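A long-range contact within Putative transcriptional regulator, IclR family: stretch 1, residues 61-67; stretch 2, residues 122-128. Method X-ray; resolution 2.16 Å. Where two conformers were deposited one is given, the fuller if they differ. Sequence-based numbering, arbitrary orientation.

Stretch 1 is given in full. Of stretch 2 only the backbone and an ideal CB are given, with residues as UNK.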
# COMPACT_ATOMS: atom_id res chain seq x y z
N SER A 61 7.29 0.36 -4.01
CA SER A 61 6.09 1.10 -3.61
C SER A 61 5.25 0.23 -2.66
O SER A 61 4.93 -0.92 -2.97
CB SER A 61 5.30 1.50 -4.86
OG SER A 61 4.19 2.32 -4.57
N SER A 62 4.95 0.77 -1.49
CA SER A 62 4.25 0.01 -0.44
C SER A 62 3.00 -0.66 -0.96
O SER A 62 2.76 -1.85 -0.73
CB SER A 62 3.87 0.94 0.71
OG SER A 62 5.02 1.23 1.47
N SER A 63 2.19 0.15 -1.62
CA SER A 63 0.95 -0.26 -2.24
C SER A 63 1.14 -1.45 -3.20
O SER A 63 0.34 -2.39 -3.24
CB SER A 63 0.45 0.96 -3.02
OG SER A 63 -0.81 0.76 -3.57
N VAL A 64 2.23 -1.38 -3.96
CA VAL A 64 2.54 -2.36 -4.98
C VAL A 64 2.97 -3.66 -4.27
O VAL A 64 2.53 -4.75 -4.68
CB VAL A 64 3.62 -1.84 -5.95
CG1 VAL A 64 4.13 -2.96 -6.89
CG2 VAL A 64 3.03 -0.70 -6.78
N GLN A 65 3.76 -3.54 -3.19
CA GLN A 65 4.19 -4.71 -2.41
C GLN A 65 2.99 -5.49 -1.90
O GLN A 65 2.93 -6.73 -2.03
CB GLN A 65 5.05 -4.31 -1.22
CG GLN A 65 6.49 -3.84 -1.57
CD GLN A 65 7.26 -3.36 -0.33
OE1 GLN A 65 7.51 -4.14 0.61
NE2 GLN A 65 7.62 -2.08 -0.31
N VAL A 66 2.03 -4.76 -1.32
CA VAL A 66 0.81 -5.36 -0.75
C VAL A 66 0.06 -6.19 -1.81
O VAL A 66 -0.26 -7.37 -1.59
CB VAL A 66 -0.09 -4.26 -0.18
CG1 VAL A 66 -1.48 -4.77 0.13
CG2 VAL A 66 0.55 -3.69 1.04
N PHE A 67 -0.19 -5.59 -2.97
CA PHE A 67 -0.87 -6.33 -4.02
C PHE A 67 -0.07 -7.52 -4.58
O PHE A 67 -0.63 -8.57 -4.87
CB PHE A 67 -1.31 -5.41 -5.16
CG PHE A 67 -2.38 -4.46 -4.76
CD1 PHE A 67 -3.60 -4.93 -4.27
CD2 PHE A 67 -2.18 -3.09 -4.86
CE1 PHE A 67 -4.61 -4.05 -3.88
CE2 PHE A 67 -3.20 -2.19 -4.47
CZ PHE A 67 -4.43 -2.69 -3.99
N UNK A 122 8.11 8.50 1.75
CA UNK A 122 7.99 7.30 2.55
C UNK A 122 6.57 6.75 2.33
O UNK A 122 5.70 7.49 1.87
CB UNK A 122 8.27 7.58 4.03
N UNK A 123 6.33 5.48 2.63
CA UNK A 123 5.00 4.91 2.57
C UNK A 123 4.82 3.63 3.35
O UNK A 123 5.74 2.81 3.46
CB UNK A 123 4.63 4.65 1.11
N UNK A 124 3.63 3.46 3.91
CA UNK A 124 3.22 2.17 4.41
C UNK A 124 1.86 1.84 3.80
O UNK A 124 1.06 2.72 3.57
CB UNK A 124 3.17 2.16 5.94
N UNK A 125 1.59 0.56 3.57
CA UNK A 125 0.31 0.13 3.01
C UNK A 125 -0.11 -1.22 3.61
O UNK A 125 0.75 -2.06 3.92
CB UNK A 125 0.40 0.03 1.49
N UNK A 126 -1.41 -1.45 3.67
CA UNK A 126 -2.00 -2.67 4.25
C UNK A 126 -3.15 -3.20 3.39
O UNK A 126 -3.83 -2.42 2.74
CB UNK A 126 -2.50 -2.39 5.67
N UNK A 127 -3.37 -4.53 3.39
CA UNK A 127 -4.38 -5.11 2.48
C UNK A 127 -5.79 -5.05 3.08
O UNK A 127 -5.94 -5.04 4.29
CB UNK A 127 -4.02 -6.56 2.15
N UNK A 128 -6.80 -4.98 2.21
CA UNK A 128 -8.19 -4.98 2.59
C UNK A 128 -8.73 -6.23 1.95
O UNK A 128 -8.40 -6.50 0.79
CB UNK A 128 -8.94 -3.72 2.16

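Stretch 2 is an extended strand running alongside the start of the helix of stretch 1; the two axes approach to 7.0 Å with an angle of 27° between their N-to-C directions. Side chains whose CA-to-CB bond turns toward the helix are best placed to meet it, though a sideways bond can also bring a CB within reach, and the visible helix offers mainly Ser 62 and Val 66, one turn apart.

Position 122 points away, with nothing of stretch 1 within 5.5 Å of its ideal CB, so many residues would suit; it is Val 122.

At 123 the bond points toward the helix, and the ideal CB would lie 3.5 Å from Ser 62 OG. That leaves room for a CB, so alanine or serine would be plausible as well as glycine; phi/psi of -161/146 is ordinary strand geometry and does not require glycine. The backbone supplies the key feature: Ser 62 OG donates a hydrogen bond of 2.6 Å to O of residue 123. The deposited residue is Gly 123, whose carbonyl makes this bond without any side chain.

Position 124 points away, its ideal CB 4.9 Å from Ser 62 OG, and many side chains would suit. It is Val 124; its closest contact is through the backbone, CA lying 3.6 Å from Ser 62 OG.

Position 125 faces the helix most tightly. The ideal CB sits 3.6 Å from both Ser 62 C and Ser 63 N and 3.8 Å from Val 66 CG2. With backbone and methyl group already at contact distance, a small residue is favored: alanine fits directly, glycine would forgo the packing, and serine is conceivable. Ala 125 is found, its CB packing 3.7 Å from Ser 62 CB and 3.8 Å from Val 66 CG2, while its O approaches Val 66 CG2 to 3.3 Å.

Position 126 points away with no neighbor of stretch 1 near its ideal CB, so stretch 1 sets no preference between polar and apolar residues. Ser 126 hydrogen-bonds through OG elsewhere in the structure.

At 127 the bond runs sideways, yet the ideal CB is 3.7 Å from Val 66 CG1. An apolar side chain is suggested; phi of -84° also admits proline. Pro 127 is present, its CB meeting Val 66 CG1 at 3.7 Å.

Position 128, also sideways, has no neighbor in stretch 1 within 5.5 Å of its ideal CB, so many side chains, beta-branched ones among them, would suit the strand; Val 128 makes no contact here.

Stretch 2 122-128: VGVASPV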
# COMPACT_ATOMS: atom_id res chain seq x y z
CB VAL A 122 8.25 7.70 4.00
CG1 VAL A 122 7.34 7.01 4.98
CG2 VAL A 122 9.71 7.56 4.34
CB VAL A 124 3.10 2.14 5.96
CG1 VAL A 124 4.50 2.29 6.64
CG2 VAL A 124 2.10 3.20 6.47
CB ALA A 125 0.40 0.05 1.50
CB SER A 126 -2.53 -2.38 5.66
OG SER A 126 -1.45 -1.99 6.50
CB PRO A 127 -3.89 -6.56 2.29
CG PRO A 127 -3.12 -6.86 3.62
CD PRO A 127 -2.52 -5.56 4.04
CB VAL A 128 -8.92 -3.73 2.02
CG1 VAL A 128 -10.45 -3.86 2.17
CG2 VAL A 128 -8.42 -2.48 2.72
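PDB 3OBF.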